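Local coordinates for protein enoyl-CoA hydratase (Mycobacterium avium, PDB 3OC7) that probably hydrates enoyl-CoA thioesters in fatty acid metabolism, as a member of the crotonase family, at residues A22-N27 against R57-A62. Residues are numbered along the deposited sequence; the frame is centred on the assembly and turned at random.
Sequences ARLTLN and RVVVLA
With CG anti to the backbone N (chi1 -176°) and the chain bent at chi3, Arg23 brings its guanidinium over the neighbouring strand. One face of the group lies above Val60 CG1, which sits 4.2 Å from the plane beneath its centre, while NH1 comes obliquely to within 3.6 Å of Ala62 CB. Thr25 flanks the same methyl with OG1, so the methyl is touched by two side chains of the partner strand. On the face carrying Ala22, Leu24, Val59 and Leu61, Leu24 has CG beside its own backbone N (chi1 -55°), and the side chains of Leu24 and Val59 cross obliquely, Leu24 CD1 lying 4.1 Å from Val59 CG1. Leu61 CD1 lies 4.3 Å from Leu26 CD2, and also near Leu24 CB. This apolar layer packs against helix 37-52, where Ala50, Leu47 and Leu39 meet it, whereas Val60 on the other face touches Ile200 and Val204 of helix 196-208. The helix 37-52 links the two strands in a beta-alpha-beta crossover of the crotonase fold, and they lie side by side and parallel in the mixed sheet. Five backbone hydrogen bonds join them, running from Ala22 N to Val58 O at one end to Leu26 N to Ala62 O at the other. Val60 bonds the residues before and after Arg23: its N donates to Ala22 O, and its O accepts Leu24 N at 2.9 Å. Leu26 N approaches Ala62 O from above the carbonyl plane, at a C=O...N angle of 135°. Along the other edge of strand 21-26, Arg23 and Thr25 make backbone hydrogen bonds with Ala12 and Asp10 of the antiparallel strand 9-12.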
ATOM      1  N   ALA A  22      27.788   8.772  10.337  1.00 13.32           N
ATOM      2  CA  ALA A  22      28.270   9.901   9.527  1.00 13.50           C
ATOM      3  C   ALA A  22      27.120  10.859   9.175  1.00 13.26           C
ATOM      4  O   ALA A  22      26.043  10.400   8.787  1.00 13.78           O
ATOM      5  CB  ALA A  22      28.978   9.400   8.248  1.00 13.48           C
ATOM      6  N   ARG A  23      27.337  12.171   9.321  1.00 13.11           N
ATOM      7  CA  ARG A  23      26.348  13.212   8.969  1.00 12.94           C
ATOM      8  C   ARG A  23      26.771  13.948   7.694  1.00 12.63           C
ATOM      9  O   ARG A  23      27.883  14.507   7.648  1.00 13.55           O
ATOM     10  CB  ARG A  23      26.161  14.197  10.135  1.00 13.62           C
ATOM     11  CG  ARG A  23      25.081  15.278   9.953  1.00 17.14           C
ATOM     12  CD  ARG A  23      24.915  16.129  11.218  1.00 23.02           C
ATOM     13  NE  ARG A  23      24.055  15.467  12.200  1.00 26.11           N
ATOM     14  CZ  ARG A  23      22.820  15.858  12.521  1.00 26.35           C
ATOM     15  NH1 ARG A  23      22.289  16.940  11.962  1.00 27.95           N
ATOM     16  NH2 ARG A  23      22.116  15.170  13.409  1.00 28.05           N
ATOM     17  N   LEU A  24      25.912  13.919   6.666  1.00 11.87           N
ATOM     18  CA  LEU A  24      26.097  14.676   5.417  1.00 11.82           C
ATOM     19  C   LEU A  24      25.129  15.858   5.399  1.00 11.81           C
ATOM     20  O   LEU A  24      23.899  15.652   5.357  1.00 11.83           O
ATOM     21  CB  LEU A  24      25.854  13.776   4.181  1.00 12.62           C
ATOM     22  CG  LEU A  24      26.655  12.474   4.034  1.00 12.94           C
ATOM     23  CD1 LEU A  24      26.259  11.667   2.805  1.00 13.11           C
ATOM     24  CD2 LEU A  24      28.178  12.710   4.026  1.00 15.41           C
ATOM     25  N   THR A  25      25.649  17.089   5.450  1.00 11.97           N
ATOM     26  CA  THR A  25      24.786  18.284   5.536  1.00 12.14           C
ATOM     27  C   THR A  25      24.781  19.091   4.234  1.00 12.20           C
ATOM     28  O   THR A  25      25.829  19.606   3.804  1.00 12.81           O
ATOM     29  CB  THR A  25      25.207  19.245   6.718  1.00 11.54           C
ATOM     30  OG1 THR A  25      25.324  18.494   7.940  1.00 13.04           O
ATOM     31  CG2 THR A  25      24.213  20.440   6.908  1.00 13.73           C
ATOM     32  N   LEU A  26      23.601  19.230   3.625  1.00 12.14           N
ATOM     33  CA  LEU A  26      23.418  20.137   2.466  1.00 12.66           C
ATOM     34  C   LEU A  26      23.617  21.599   2.925  1.00 13.23           C
ATOM     35  O   LEU A  26      22.919  22.059   3.834  1.00 13.07           O
ATOM     36  CB  LEU A  26      22.033  19.950   1.809  1.00 12.87           C
ATOM     37  CG  LEU A  26      21.577  18.544   1.389  1.00 14.57           C
ATOM     38  CD1 LEU A  26      20.117  18.533   0.961  1.00 17.09           C
ATOM     39  CD2 LEU A  26      22.452  17.993   0.282  1.00 15.80           C
ATOM     40  N   ASN A  27      24.565  22.311   2.305  1.00 13.48           N
ATOM     41  CA  ASN A  27      24.994  23.669   2.760  1.00 13.91           C
ATOM     42  C   ASN A  27      25.305  24.618   1.580  1.00 14.41           C
ATOM     43  O   ASN A  27      26.463  25.047   1.377  1.00 14.94           O
ATOM     44  CB  ASN A  27      26.196  23.545   3.724  1.00 14.51           C
ATOM     45  CG  ASN A  27      26.550  24.863   4.429  1.00 14.84           C
ATOM     46  OD1 ASN A  27      25.686  25.702   4.739  1.00 16.39           O
ATOM     47  ND2 ASN A  27      27.840  25.028   4.721  1.00 18.79           N
ATOM     48  N   ARG A  57      27.869   2.705  10.788  1.00 14.42           N
ATOM     49  CA  ARG A  57      26.724   1.784  10.574  1.00 13.85           C
ATOM     50  C   ARG A  57      25.406   2.451  10.077  1.00 12.89           C
ATOM     51  O   ARG A  57      24.459   1.751   9.685  1.00 13.70           O
ATOM     52  CB  ARG A  57      26.501   0.862  11.799  1.00 13.76           C
ATOM     53  CG  ARG A  57      27.654  -0.160  12.008  1.00 15.11           C
ATOM     54  CD  ARG A  57      27.364  -1.271  13.033  1.00 15.99           C
ATOM     55  NE  ARG A  57      27.051  -0.797  14.383  1.00 16.76           N
ATOM     56  CZ  ARG A  57      27.947  -0.363  15.274  1.00 18.82           C
ATOM     57  NH1 ARG A  57      29.240  -0.314  14.969  1.00 21.28           N
ATOM     58  NH2 ARG A  57      27.543   0.041  16.472  1.00 21.49           N
ATOM     59  N   VAL A  58      25.376   3.791  10.037  1.00 12.76           N
ATOM     60  CA  VAL A  58      24.203   4.557   9.605  1.00 11.97           C
ATOM     61  C   VAL A  58      24.626   5.966   9.140  1.00 11.24           C
ATOM     62  O   VAL A  58      25.632   6.509   9.660  1.00 11.64           O
ATOM     63  CB  VAL A  58      23.120   4.609  10.742  1.00 12.09           C
ATOM     64  CG1 VAL A  58      23.653   5.301  11.999  1.00 14.41           C
ATOM     65  CG2 VAL A  58      21.809   5.273  10.278  1.00 13.02           C
ATOM     66  N   VAL A  59      23.891   6.534   8.169  1.00 10.79           N
ATOM     67  CA  VAL A  59      24.061   7.931   7.691  1.00 11.01           C
ATOM     68  C   VAL A  59      22.847   8.823   7.980  1.00 10.57           C
ATOM     69  O   VAL A  59      21.702   8.369   7.804  1.00 10.91           O
ATOM     70  CB  VAL A  59      24.261   7.936   6.137  1.00 10.62           C
ATOM     71  CG1 VAL A  59      24.269   9.370   5.544  1.00 12.32           C
ATOM     72  CG2 VAL A  59      25.534   7.204   5.750  1.00 14.05           C
ATOM     73  N   VAL A  60      23.074  10.077   8.409  1.00 10.22           N
ATOM     74  CA  VAL A  60      22.015  11.112   8.482  1.00 10.34           C
ATOM     75  C   VAL A  60      22.206  12.152   7.366  1.00 10.37           C
ATOM     76  O   VAL A  60      23.314  12.704   7.222  1.00 11.54           O
ATOM     77  CB  VAL A  60      21.981  11.820   9.878  1.00  9.85           C
ATOM     78  CG1 VAL A  60      20.951  12.992   9.906  1.00 10.67           C
ATOM     79  CG2 VAL A  60      21.731  10.802  11.010  1.00 10.86           C
ATOM     80  N   LEU A  61      21.153  12.396   6.568  1.00  9.87           N
ATOM     81  CA  LEU A  61      21.151  13.446   5.540  1.00 10.20           C
ATOM     82  C   LEU A  61      20.401  14.676   6.095  1.00 10.23           C
ATOM     83  O   LEU A  61      19.156  14.655   6.191  1.00 10.64           O
ATOM     84  CB  LEU A  61      20.505  12.937   4.235  1.00 10.27           C
ATOM     85  CG  LEU A  61      20.408  13.871   3.011  1.00  9.81           C
ATOM     86  CD1 LEU A  61      21.783  14.398   2.522  1.00 13.19           C
ATOM     87  CD2 LEU A  61      19.636  13.204   1.841  1.00 12.03           C
ATOM     88  N   ALA A  62      21.155  15.741   6.436  1.00 10.54           N
ATOM     89  CA  ALA A  62      20.670  16.961   7.111  1.00 11.01           C
ATOM     90  C   ALA A  62      20.796  18.203   6.199  1.00 10.90           C
ATOM     91  O   ALA A  62      21.268  18.086   5.054  1.00 10.90           O
ATOM     92  CB  ALA A  62      21.441  17.158   8.432  1.00 11.41           C
TER